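Intimin (Escherichia coli O127:H6 str. E2348/69, PDB 6TQD) probably mediates intimate attachment of the bacterium to host cells as an outer-membrane adhesin, with these extracellular passenger domains holding a constitutively extended shape. Local coordinates at residues L6-P11 with V79-Y84; H12-T17 with L96-L101; I24-K29 with Q60-I65; S30-D35 with D85-S90. All blocks are in the same frame, centred on the assembly; numbering follows the deposited sequence. Where two conformers were deposited one is given.

Contact 1. Residues L6-P11 with V79-Y84; sequences LSLNIP and VTARAY. With NA (sodium ion), chain I.
Leu-8 CD2 lies over one face of the peptide group between Ala-81 and Arg-82, above the oxygen end of the carbonyl, 3.4 Å from Ala-81 O. Leu-6 CD2 stands in the same way above the plane of the Ala-83 carbonyl, 3.6 Å from Ala-83 O, and touches the backbone of Tyr-84 beside it. The CB of Tyr-84 points away from 6-11; its ring has Arg-36 as a cation-pi partner. In Leu-8 CG is anti to the backbone N (chi1 173°), and from there the CD2 branch reaches Ala-81 CB at 4.0 Å, while Leu-8 CB faces Ala-83 CB at 4.3 Å. Ile-10 adds its CD1 tip against Ala-81 CB, so this alanine methyl receives two branched side chains. Such packing is that of two facing sheets in an Ig-like β-sandwich: 6-9 is the first strand of one sheet, bonded to 21-30, and 76-85 lies within the other. The short strand segments run at 153° with axes 7.3 Å apart, and the two alanines let the leucines settle close to the opposite backbone. At the far end the chain leaves strand 6-9, and Ile-10 O binds the sodium ion at 2.4 Å. Four waters complete the ligands found for this ion; one of them, 2.4 Å from the metal, also gives a weak hydrogen bond to Pro-11 O.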
loop_
_atom_site.group_PDB
_atom_site.type_symbol
_atom_site.label_atom_id
_atom_site.label_comp_id
_atom_site.label_asym_id
_atom_site.label_seq_id
_atom_site.Cartn_x
_atom_site.Cartn_y
_atom_site.Cartn_z
ATOM N N LEU A 6 12.743 32.232 7.809
ATOM C CA LEU A 6 12.079 31.038 8.331
ATOM C C LEU A 6 11.801 30.076 7.192
ATOM O O LEU A 6 11.136 30.456 6.222
ATOM C CB LEU A 6 10.766 31.434 9.009
ATOM C CG LEU A 6 9.962 30.305 9.637
ATOM C CD1 LEU A 6 10.810 29.545 10.637
ATOM C CD2 LEU A 6 8.700 30.863 10.281
ATOM N N SER A 7 12.293 28.850 7.309
ATOM C CA SER A 7 12.028 27.817 6.314
ATOM C C SER A 7 11.680 26.504 7.006
ATOM O O SER A 7 12.131 26.222 8.124
ATOM C CB SER A 7 13.228 27.591 5.383
ATOM O OG SER A 7 14.316 27.000 6.067
ATOM N N LEU A 8 10.834 25.716 6.339
ATOM C CA LEU A 8 10.458 24.372 6.758
ATOM C C LEU A 8 10.600 23.436 5.566
ATOM O O LEU A 8 10.090 23.724 4.478
ATOM C CB LEU A 8 9.007 24.367 7.231
ATOM C CG LEU A 8 8.392 23.007 7.565
ATOM C CD1 LEU A 8 9.100 22.343 8.737
ATOM C CD2 LEU A 8 6.894 23.169 7.862
ATOM N N ASN A 9 11.293 22.322 5.763
ATOM C CA ASN A 9 11.388 21.270 4.763
ATOM C C ASN A 9 11.055 19.939 5.415
ATOM O O ASN A 9 11.387 19.710 6.581
ATOM C CB ASN A 9 12.784 21.210 4.127
ATOM C CG ASN A 9 13.049 22.390 3.174
ATOM O OD1 ASN A 9 13.333 23.509 3.609
ATOM N ND2 ASN A 9 12.967 22.138 1.868
ATOM N N ILE A 10 10.377 19.083 4.656
ATOM C CA ILE A 10 10.013 17.740 5.087
ATOM C C ILE A 10 10.660 16.765 4.122
ATOM O O ILE A 10 10.138 16.511 3.040
ATOM C CB ILE A 10 8.482 17.566 5.147
ATOM C CG1 ILE A 10 7.881 18.662 6.041
ATOM C CG2 ILE A 10 8.132 16.159 5.650
ATOM C CD1 ILE A 10 6.384 18.561 6.260
ATOM N N PRO A 11 11.841 16.233 4.467
ATOM C CA PRO A 11 12.647 15.511 3.470
ATOM C C PRO A 11 12.069 14.175 3.061
ATOM O O PRO A 11 12.403 13.693 1.975
ATOM C CB PRO A 11 13.995 15.315 4.176
ATOM C CG PRO A 11 13.670 15.384 5.629
ATOM C CD PRO A 11 12.553 16.375 5.750
ATOM N N VAL A 79 -1.208 15.753 3.902
ATOM C CA VAL A 79 -1.362 16.661 5.028
ATOM C C VAL A 79 -0.328 17.774 4.864
ATOM O O VAL A 79 0.637 17.648 4.109
ATOM C CB VAL A 79 -1.175 15.954 6.386
ATOM C CG1 VAL A 79 -2.133 14.774 6.514
ATOM C CG2 VAL A 79 0.264 15.479 6.541
ATOM N N THR A 80 -0.540 18.883 5.580
ATOM C CA THR A 80 0.334 20.030 5.445
ATOM C C THR A 80 0.766 20.546 6.814
ATOM O O THR A 80 0.006 20.502 7.782
ATOM C CB THR A 80 -0.302 21.184 4.644
ATOM O OG1 THR A 80 -1.603 21.471 5.157
ATOM C CG2 THR A 80 -0.390 20.820 3.170
ATOM N N ALA A 81 1.981 21.071 6.866
ATOM C CA ALA A 81 2.533 21.655 8.073
ATOM C C ALA A 81 3.079 23.032 7.765
ATOM O O ALA A 81 3.723 23.238 6.741
ATOM C CB ALA A 81 3.693 20.822 8.608
ATOM N N ARG A 82 2.871 23.959 8.689
ATOM C CA ARG A 82 3.391 25.308 8.597
ATOM C C ARG A 82 4.101 25.617 9.904
ATOM O O ARG A 82 3.525 25.446 10.983
ATOM C CB ARG A 82 2.253 26.300 8.353
ATOM C CG ARG A 82 2.708 27.726 8.068
ATOM C CD ARG A 82 1.527 28.685 7.959
ATOM N NE ARG A 82 0.667 28.500 6.784
ATOM C CZ ARG A 82 0.919 28.989 5.570
ATOM N NH1 ARG A 82 2.044 29.654 5.339
ATOM N NH2 ARG A 82 0.046 28.832 4.590
ATOM N N ALA A 83 5.337 26.088 9.813
ATOM C CA ALA A 83 6.080 26.505 10.995
ATOM C C ALA A 83 5.864 27.989 11.250
ATOM O O ALA A 83 5.718 28.779 10.314
ATOM C CB ALA A 83 7.566 26.226 10.815
ATOM N N TYR A 84 5.833 28.367 12.536
ATOM C CA TYR A 84 5.789 29.761 12.939
ATOM C C TYR A 84 6.969 30.051 13.860
ATOM O O TYR A 84 7.319 29.223 14.721
ATOM C CB TYR A 84 4.524 30.110 13.723
ATOM C CG TYR A 84 3.275 30.205 12.888
ATOM C CD1 TYR A 84 2.605 29.070 12.501
ATOM C CD2 TYR A 84 2.756 31.436 12.502
ATOM C CE1 TYR A 84 1.458 29.140 11.748
ATOM C CE2 TYR A 84 1.599 31.518 11.745
ATOM C CZ TYR A 84 0.955 30.356 11.377
ATOM O OH TYR A 84 -0.207 30.384 10.620
HETATM NA NA NA I . 9.070 16.127 0.912
HETATM O O HOH W 1 9.979 13.957 0.319
HETATM O O HOH W 2 8.219 15.248 -1.456
HETATM O O HOH W 3 7.268 15.607 2.125
HETATM O O HOH W 4 7.602 18.260 1.237
#

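Contact 2. Residues H12-T17 with L96-L101; sequences HDINGT and LTITVL
Asp-13 extends its side chain over the backbone of Thr-97. Its CB rests 3.3 Å from Thr-97 O; CG, beside the backbone N of its own residue (chi1 -69°), comes near Thr-97 CB. OD1 accepts the N-H of Thr-97 at 3.1 Å, a straight bond (167°) whose donor stands well above the carboxylate plane. OD1 also takes a proton from a water at 2.6 Å, and that water lies 2.8 Å from Thr-97 OG1, a hydroxyl that is bonded to Lys-78 NZ as well. OD2 lies 4.0 Å from Thr-97 CB. The nearest atom of this side chain is about 4 Å from the bound sodium ion. The carboxylate thus carries the edge pairing one step beyond the strand, before the regular ladder starts with Ile-14 N to Thr-97 O. Thr-99 N to Ile-14 O, Gly-16 N to Thr-99 O and Leu-101 N to Gly-16 O continue this parallel pairing. On one face Ile-14 CD1 touches Leu-96 CD2 at 4.1 Å and Ile-14 CB abuts Ile-98 CG1; on the other, Asn-15 lies side by side with Thr-99, its OD1 3.3 Å from Thr-99 CB. Parallel pairing of the second half of a split first strand with the last strand is the A'-G arrangement of Ig-like domains. Strand 14-17 is an outermost strand of the mixed sheet, 90-101 pairs on its other side with 76-85, and Ile-14 and Leu-96 pack on Ile-24 of strand 21-30 in the opposing sheet.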
loop_
_atom_site.group_PDB
_atom_site.type_symbol
_atom_site.label_atom_id
_atom_site.label_comp_id
_atom_site.label_asym_id
_atom_site.label_seq_id
_atom_site.Cartn_x
_atom_site.Cartn_y
_atom_site.Cartn_z
ATOM N N HIS A 12 11.257 13.549 3.899
ATOM C CA HIS A 12 10.813 12.190 3.643
ATOM C C HIS A 12 9.309 12.085 3.820
ATOM O O HIS A 12 8.766 12.527 4.833
ATOM C CB HIS A 12 11.491 11.221 4.625
ATOM C CG HIS A 12 12.987 11.283 4.599
ATOM N ND1 HIS A 12 13.729 10.886 3.509
ATOM C CD2 HIS A 12 13.877 11.711 5.525
ATOM C CE1 HIS A 12 15.013 11.057 3.768
ATOM N NE2 HIS A 12 15.131 11.560 4.983
ATOM N N ASP A 13 8.645 11.465 2.847
ATOM C CA ASP A 13 7.258 11.075 3.025
ATOM C C ASP A 13 7.206 9.812 3.876
ATOM O O ASP A 13 8.220 9.156 4.122
ATOM C CB ASP A 13 6.574 10.856 1.679
ATOM C CG ASP A 13 6.374 12.156 0.910
ATOM O OD1 ASP A 13 6.057 13.192 1.544
ATOM O OD2 ASP A 13 6.535 12.136 -0.327
ATOM N N ILE A 14 6.015 9.479 4.343
ATOM C CA ILE A 14 5.821 8.372 5.269
ATOM C C ILE A 14 5.077 7.253 4.562
ATOM O O ILE A 14 4.080 7.496 3.867
ATOM C CB ILE A 14 5.087 8.821 6.543
ATOM C CG1 ILE A 14 6.027 9.711 7.367
ATOM C CG2 ILE A 14 4.616 7.635 7.346
ATOM C CD1 ILE A 14 5.357 10.471 8.461
ATOM N N ASN A 15 5.611 6.041 4.690
ATOM C CA ASN A 15 4.963 4.806 4.246
ATOM C C ASN A 15 4.990 3.853 5.425
ATOM O O ASN A 15 6.069 3.569 5.964
ATOM C CB ASN A 15 5.735 4.204 3.083
ATOM C CG ASN A 15 5.869 5.162 1.916
ATOM O OD1 ASN A 15 4.885 5.519 1.270
ATOM N ND2 ASN A 15 7.097 5.569 1.634
ATOM N N GLY A 16 3.820 3.396 5.861
ATOM C CA GLY A 16 3.758 2.564 7.044
ATOM C C GLY A 16 2.568 1.638 7.078
ATOM O O GLY A 16 1.610 1.785 6.329
ATOM N N THR A 17 2.634 0.696 8.013
ATOM C CA THR A 17 1.562 -0.258 8.189
ATOM C C THR A 17 0.378 0.432 8.858
ATOM O O THR A 17 0.538 1.308 9.715
ATOM C CB THR A 17 2.039 -1.389 9.104
ATOM O OG1 THR A 17 3.140 -2.071 8.491
ATOM C CG2 THR A 17 0.912 -2.423 9.317
ATOM N N LEU A 96 3.197 16.819 3.280
ATOM C CA LEU A 96 3.666 15.502 3.684
ATOM C C LEU A 96 2.645 14.496 3.172
ATOM O O LEU A 96 1.444 14.666 3.403
ATOM C CB LEU A 96 3.759 15.406 5.203
ATOM C CG LEU A 96 3.981 14.038 5.849
ATOM C CD1 LEU A 96 5.327 13.444 5.454
ATOM C CD2 LEU A 96 3.864 14.109 7.362
ATOM N N THR A 97 3.117 13.462 2.485
ATOM C CA THR A 97 2.265 12.406 1.959
ATOM C C THR A 97 2.459 11.153 2.801
ATOM O O THR A 97 3.598 10.722 3.034
ATOM C CB THR A 97 2.576 12.140 0.486
ATOM O OG1 THR A 97 2.409 13.356 -0.266
ATOM C CG2 THR A 97 1.651 11.062 -0.084
ATOM N N ILE A 98 1.352 10.598 3.275
ATOM C CA ILE A 98 1.348 9.418 4.131
ATOM C C ILE A 98 0.605 8.318 3.384
ATOM O O ILE A 98 -0.564 8.486 3.017
ATOM C CB ILE A 98 0.685 9.721 5.483
ATOM C CG1 ILE A 98 1.482 10.819 6.212
ATOM C CG2 ILE A 98 0.549 8.459 6.338
ATOM C CD1 ILE A 98 0.750 11.458 7.367
ATOM N N THR A 99 1.284 7.202 3.154
ATOM C CA THR A 99 0.704 6.058 2.464
ATOM C C THR A 99 0.602 4.900 3.443
ATOM O O THR A 99 1.572 4.583 4.138
ATOM C CB THR A 99 1.560 5.665 1.266
ATOM O OG1 THR A 99 1.666 6.791 0.379
ATOM C CG2 THR A 99 0.929 4.505 0.512
ATOM N N VAL A 100 -0.558 4.259 3.472
ATOM C CA VAL A 100 -0.884 3.216 4.432
ATOM C C VAL A 100 -0.880 1.888 3.689
ATOM O O VAL A 100 -1.583 1.726 2.678
ATOM C CB VAL A 100 -2.254 3.474 5.082
ATOM C CG1 VAL A 100 -2.638 2.328 5.996
ATOM C CG2 VAL A 100 -2.215 4.774 5.852
ATOM N N LEU A 101 -0.091 0.951 4.187
ATOM C CA LEU A 101 -0.060 -0.420 3.706
ATOM C C LEU A 101 -0.821 -1.319 4.670
ATOM O O LEU A 101 -0.957 -1.026 5.856
ATOM C CB LEU A 101 1.379 -0.906 3.568
ATOM C CG LEU A 101 2.240 -0.258 2.479
ATOM C CD1 LEU A 101 2.714 1.134 2.875
ATOM C CD2 LEU A 101 3.429 -1.138 2.149
HETATM O O HOH W 5 4.881 14.722 -0.249
HETATM O O HOH W 6 3.824 8.344 1.098
#

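Contact 3. Residues I24-K29 with Q60-I65; sequences IQLIVK and QDYQAI
Segments 24-29 and 60-65 are roughly antiparallel, their touching parts running 157° apart in direction, and are joined directly by Ile-24 N to Tyr-62 O at 3.0 Å. Beyond this bond the two backbones separate and a water bridges them. It donates to Ile-24 O at 2.7 Å and accepts from Tyr-62 N at 2.7 Å; its approach to Gln-60 O is suspiciously short, and that bond is doubtful. Ile-24 CB sits by Tyr-62 O, and its CD1 lands 3.7 Å from Gln-63 C, between the CB atoms of Tyr-62 and Ala-64. Leu-26 CG is beside the backbone N (chi1 -56°); its CD1 lies 3.5 Å from Gln-60 O, and the same methyl approaches the Tyr-62 ring obliquely, 4.4 Å from CD1 of that ring. The Gln-60 chain passes those of Leu-26 and Val-28 while pointing the other way, and packs its aliphatic part on the leucine, CB to Leu-26 CD1. The Tyr-62 ring meets His-53 edge-to-face and also touches the ring of Trp-39. Gln-63 turns outward to bond Gln-52 on the next strand. Ile-24 and Leu-26 point into the sandwich, against Trp-39 and Ile-37 respectively. With 6-9 and 50-53 as the outer strands, the order corresponds to the A-B-E-D sheet of an Ig-like fold, here with its central B-E pair partly bridged by water.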
loop_
_atom_site.group_PDB
_atom_site.type_symbol
_atom_site.label_atom_id
_atom_site.label_comp_id
_atom_site.label_asym_id
_atom_site.label_seq_id
_atom_site.Cartn_x
_atom_site.Cartn_y
_atom_site.Cartn_z
ATOM N N ILE A 24 7.759 11.769 12.327
ATOM C CA ILE A 24 7.888 12.718 11.231
ATOM C C ILE A 24 9.163 13.517 11.430
ATOM O O ILE A 24 9.394 14.057 12.515
ATOM C CB ILE A 24 6.675 13.666 11.213
ATOM C CG1 ILE A 24 5.376 12.892 10.965
ATOM C CG2 ILE A 24 6.876 14.734 10.160
ATOM C CD1 ILE A 24 4.119 13.626 11.361
ATOM N N GLN A 25 9.990 13.595 10.395
ATOM C CA GLN A 25 11.209 14.393 10.427
ATOM C C GLN A 25 10.952 15.746 9.776
ATOM O O GLN A 25 10.593 15.815 8.590
ATOM C CB GLN A 25 12.379 13.678 9.758
ATOM C CG GLN A 25 13.685 14.440 9.889
ATOM C CD GLN A 25 14.852 13.750 9.214
ATOM O OE1 GLN A 25 14.693 12.705 8.586
ATOM N NE2 GLN A 25 16.038 14.331 9.349
ATOM N N LEU A 26 11.118 16.811 10.561
ATOM C CA LEU A 26 11.014 18.186 10.095
ATOM C C LEU A 26 12.389 18.832 10.162
ATOM O O LEU A 26 13.156 18.592 11.108
ATOM C CB LEU A 26 10.063 18.978 11.000
ATOM C CG LEU A 26 8.638 18.436 11.175
ATOM C CD1 LEU A 26 7.848 19.353 12.117
ATOM C CD2 LEU A 26 7.934 18.282 9.853
ATOM N N ILE A 27 12.705 19.668 9.174
ATOM C CA ILE A 27 13.960 20.420 9.157
ATOM C C ILE A 27 13.598 21.901 9.110
ATOM O O ILE A 27 13.137 22.404 8.077
ATOM C CB ILE A 27 14.861 20.023 7.983
ATOM C CG1 ILE A 27 15.236 18.539 8.079
ATOM C CG2 ILE A 27 16.124 20.871 7.971
ATOM C CD1 ILE A 27 16.051 18.018 6.912
ATOM N N VAL A 28 13.825 22.599 10.222
ATOM C CA VAL A 28 13.461 23.992 10.396
ATOM C C VAL A 28 14.725 24.833 10.450
ATOM O O VAL A 28 15.700 24.466 11.117
ATOM C CB VAL A 28 12.658 24.187 11.698
ATOM C CG1 VAL A 28 12.497 25.667 12.024
ATOM C CG2 VAL A 28 11.309 23.497 11.604
ATOM N N LYS A 29 14.698 25.971 9.768
ATOM C CA LYS A 29 15.710 27.010 9.932
ATOM C C LYS A 29 14.967 28.289 10.272
ATOM O O LYS A 29 14.087 28.707 9.521
ATOM C CB LYS A 29 16.533 27.212 8.660
ATOM C CG LYS A 29 17.364 26.009 8.235
ATOM C CD LYS A 29 18.356 25.589 9.307
ATOM C CE LYS A 29 19.402 24.629 8.749
ATOM N NZ LYS A 29 18.796 23.469 8.026
ATOM N N GLN A 60 9.033 20.690 17.547
ATOM C CA GLN A 60 8.973 20.140 16.197
ATOM C C GLN A 60 8.867 18.620 16.169
ATOM O O GLN A 60 9.099 18.013 15.113
ATOM C CB GLN A 60 10.170 20.568 15.332
ATOM C CG GLN A 60 11.515 20.036 15.783
ATOM C CD GLN A 60 12.575 20.170 14.701
ATOM O OE1 GLN A 60 12.827 19.226 13.949
ATOM N NE2 GLN A 60 13.187 21.333 14.610
ATOM N N ASP A 61 8.521 17.987 17.291
ATOM C CA ASP A 61 8.507 16.529 17.404
ATOM C C ASP A 61 7.073 16.037 17.248
ATOM O O ASP A 61 6.286 16.070 18.200
ATOM C CB ASP A 61 9.093 16.093 18.743
ATOM C CG ASP A 61 9.228 14.587 18.861
ATOM O OD1 ASP A 61 9.075 13.892 17.835
ATOM O OD2 ASP A 61 9.483 14.100 19.983
ATOM N N TYR A 62 6.745 15.553 16.050
ATOM C CA TYR A 62 5.409 15.094 15.720
ATOM C C TYR A 62 5.460 13.681 15.160
ATOM O O TYR A 62 6.499 13.208 14.695
ATOM C CB TYR A 62 4.757 16.031 14.690
ATOM C CG TYR A 62 4.292 17.303 15.334
ATOM C CD1 TYR A 62 5.152 18.389 15.481
ATOM C CD2 TYR A 62 3.010 17.417 15.821
ATOM C CE1 TYR A 62 4.726 19.545 16.101
ATOM C CE2 TYR A 62 2.570 18.558 16.412
ATOM C CZ TYR A 62 3.441 19.621 16.570
ATOM O OH TYR A 62 2.990 20.769 17.172
ATOM N N GLN A 63 4.319 13.020 15.219
ATOM C CA GLN A 63 4.178 11.668 14.699
ATOM C C GLN A 63 2.798 11.523 14.084
ATOM O O GLN A 63 1.851 12.222 14.458
ATOM C CB GLN A 63 4.349 10.625 15.805
ATOM C CG GLN A 63 3.306 10.700 16.901
ATOM C CD GLN A 63 3.737 9.972 18.172
ATOM O OE1 GLN A 63 4.888 9.551 18.306
ATOM N NE2 GLN A 63 2.799 9.798 19.089
ATOM N N ALA A 64 2.686 10.600 13.146
ATOM C CA ALA A 64 1.423 10.291 12.508
ATOM C C ALA A 64 0.933 8.951 13.033
ATOM O O ALA A 64 1.710 7.992 13.102
ATOM C CB ALA A 64 1.580 10.230 10.989
ATOM N N ILE A 65 -0.333 8.909 13.427
ATOM C CA ILE A 65 -1.045 7.671 13.725
ATOM C C ILE A 65 -1.801 7.309 12.456
ATOM O O ILE A 65 -2.704 8.032 12.034
ATOM C CB ILE A 65 -1.997 7.836 14.911
ATOM C CG1 ILE A 65 -1.273 8.463 16.111
ATOM C CG2 ILE A 65 -2.612 6.483 15.268
ATOM C CD1 ILE A 65 0.023 7.793 16.484
HETATM O O HOH W 7 8.172 16.158 13.784
#

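Contact 4. Residues S30-D35 with D85-S90; sequences SKYGLD and DRNGNS
Two turns at one tip of the Ig-like sandwich, those corresponding to the BC and FG loops, meet here, with Tyr-32 of the first lying against Asn-87 of the second. Asn-87 ND2 stands over one face of the Tyr-32 ring, offset toward the rim and 3.5 Å from CD2; the amide is nearly level with the ring, the planes 20° apart. Lys-31 CG lies over the opposite face. At the ring edge, in its plane, Asp-85 OD2 comes within 3.6 Å of Tyr-32 CD2. The Asp-85 carboxylate organises its own loop: with CG between the backbone N and the carbonyl carbon (chi1 70°), the crowded position, OD1 takes the N-H groups of Asn-87 and Asn-89 from opposite faces of its plane. The first of these, at 2.9 Å, closes an Asx turn over the type I turn Asp-85 to Gly-88. OD2 offers its syn lone pair to Asn-89 ND2 at 3.0 Å and receives a water at 2.6 Å, which in turn accepts from Ser-30 OG and Tyr-32 N. This water joins the carboxylate to the 30-35 loop. The Arg-86 chain bends at chi3, and its guanidinium gives two weak bonds to Tyr-32 O, from NE at 3.0 Å and from NH2 at 3.1 Å. Gly-33 places its CA near the guanidinium edge. Its O receives Arg-86 N at 2.9 Å, and Asp-35 CB rests near Asp-85 O.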
loop_
_atom_site.group_PDB
_atom_site.type_symbol
_atom_site.label_atom_id
_atom_site.label_comp_id
_atom_site.label_asym_id
_atom_site.label_seq_id
_atom_site.Cartn_x
_atom_site.Cartn_y
_atom_site.Cartn_z
ATOM N N SER A 30 15.314 28.894 11.408
ATOM C CA SER A 30 14.580 30.047 11.924
ATOM C C SER A 30 15.555 31.063 12.502
ATOM O O SER A 30 16.267 30.764 13.463
ATOM C CB SER A 30 13.599 29.617 13.005
ATOM O OG SER A 30 12.975 30.732 13.609
ATOM N N LYS A 31 15.582 32.255 11.913
ATOM C CA LYS A 31 16.425 33.328 12.444
ATOM C C LYS A 31 15.986 33.752 13.841
ATOM O O LYS A 31 16.831 34.063 14.695
ATOM C CB LYS A 31 16.409 34.514 11.482
ATOM C CG LYS A 31 17.242 35.710 11.935
ATOM C CD LYS A 31 17.169 36.843 10.913
ATOM C CE LYS A 31 17.889 38.092 11.413
ATOM N NZ LYS A 31 17.729 39.242 10.475
ATOM N N TYR A 32 14.675 33.821 14.086
ATOM C CA TYR A 32 14.146 34.364 15.330
ATOM C C TYR A 32 13.736 33.301 16.343
ATOM O O TYR A 32 13.402 33.652 17.482
ATOM C CB TYR A 32 12.961 35.303 15.052
ATOM C CG TYR A 32 13.329 36.443 14.148
ATOM C CD1 TYR A 32 14.356 37.323 14.497
ATOM C CD2 TYR A 32 12.654 36.670 12.961
ATOM C CE1 TYR A 32 14.709 38.361 13.666
ATOM C CE2 TYR A 32 12.999 37.716 12.122
ATOM C CZ TYR A 32 14.027 38.565 12.488
ATOM O OH TYR A 32 14.376 39.616 11.660
ATOM N N GLY A 33 13.783 32.024 15.986
ATOM C CA GLY A 33 13.432 30.965 16.900
ATOM C C GLY A 33 12.080 30.345 16.594
ATOM O O GLY A 33 11.073 31.044 16.477
ATOM N N LEU A 34 12.050 29.022 16.492
ATOM C CA LEU A 34 10.806 28.326 16.213
ATOM C C LEU A 34 9.863 28.440 17.402
ATOM O O LEU A 34 10.270 28.273 18.559
ATOM C CB LEU A 34 11.091 26.851 15.927
ATOM C CG LEU A 34 9.886 25.938 15.670
ATOM C CD1 LEU A 34 9.186 26.288 14.368
ATOM C CD2 LEU A 34 10.298 24.462 15.680
ATOM N N ASP A 35 8.600 28.756 17.116
ATOM C CA ASP A 35 7.556 28.754 18.131
ATOM C C ASP A 35 6.713 27.486 18.094
ATOM O O ASP A 35 6.460 26.878 19.142
ATOM C CB ASP A 35 6.670 30.002 17.977
ATOM C CG ASP A 35 5.589 30.085 19.043
ATOM O OD1 ASP A 35 5.915 30.452 20.184
ATOM O OD2 ASP A 35 4.421 29.755 18.732
ATOM N N ASP A 85 7.535 31.247 13.722
ATOM C CA ASP A 85 8.603 31.691 14.615
ATOM C C ASP A 85 8.028 32.535 15.750
ATOM O O ASP A 85 6.831 32.815 15.818
ATOM C CB ASP A 85 9.724 32.389 13.845
ATOM C CG ASP A 85 9.340 33.752 13.288
ATOM O OD1 ASP A 85 8.334 34.337 13.731
ATOM O OD2 ASP A 85 10.079 34.244 12.406
ATOM N N ARG A 86 8.913 32.944 16.658
ATOM C CA ARG A 86 8.495 33.699 17.843
ATOM C C ARG A 86 7.989 35.095 17.532
ATOM O O ARG A 86 7.387 35.712 18.421
ATOM C CB ARG A 86 9.649 33.772 18.846
ATOM C CG ARG A 86 9.829 32.507 19.666
ATOM C CD ARG A 86 10.956 32.653 20.687
ATOM N NE ARG A 86 12.279 32.555 20.076
ATOM C CZ ARG A 86 13.423 32.601 20.751
ATOM N NH1 ARG A 86 13.412 32.751 22.069
ATOM N NH2 ARG A 86 14.579 32.498 20.108
ATOM N N ASN A 87 8.224 35.613 16.321
ATOM C CA ASN A 87 7.719 36.908 15.878
ATOM C C ASN A 87 6.403 36.791 15.121
ATOM O O ASN A 87 5.856 37.812 14.695
ATOM C CB ASN A 87 8.736 37.586 14.962
ATOM C CG ASN A 87 9.984 38.049 15.701
ATOM O OD1 ASN A 87 10.170 37.748 16.882
ATOM N ND2 ASN A 87 10.831 38.799 15.012
ATOM N N GLY A 88 5.903 35.579 14.917
ATOM C CA GLY A 88 4.658 35.393 14.202
ATOM C C GLY A 88 4.789 35.180 12.713
ATOM O O GLY A 88 3.759 35.053 12.043
ATOM N N ASN A 89 6.004 35.186 12.167
ATOM C CA ASN A 89 6.190 34.827 10.768
ATOM C C ASN A 89 5.949 33.336 10.611
ATOM O O ASN A 89 6.106 32.559 11.550
ATOM C CB ASN A 89 7.628 35.081 10.321
ATOM C CG ASN A 89 8.014 36.539 10.399
ATOM O OD1 ASN A 89 7.385 37.423 9.790
ATOM N ND2 ASN A 89 9.064 36.805 11.158
ATOM N N SER A 90 5.554 32.940 9.409
ATOM C CA SER A 90 5.385 31.529 9.114
ATOM C C SER A 90 6.249 31.125 7.929
ATOM O O SER A 90 6.799 31.958 7.201
ATOM C CB SER A 90 3.917 31.185 8.900
ATOM O OG SER A 90 3.392 31.857 7.790
HETATM O O HOH W 8 12.382 33.061 12.198
#

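Overall arrangement
All four contacts belong to the N-terminal sandwich; contacts 1, 2 and 3 are partly buried, contact 4 lies at the surface. Contact 1 bridges the two sheets by apolar packing, while contacts 2 and 3 bind neighbouring strands within a sheet: one through a regular parallel ladder, the other through an antiparallel pair bridged by a water. Leu-96 and Ile-98 of contact 2 pack on Ile-24 and Ala-64 of contact 3 across the interior. Contact 4, about 28 Å centre to centre from contact 2, joins polar loop groups, yet reaches the same sheet and meets contact 1 through Leu-6 and a probable hydrogen bond from Asp-35 N to Tyr-84 O. The sodium ion lies where contact 1 passes into contact 2.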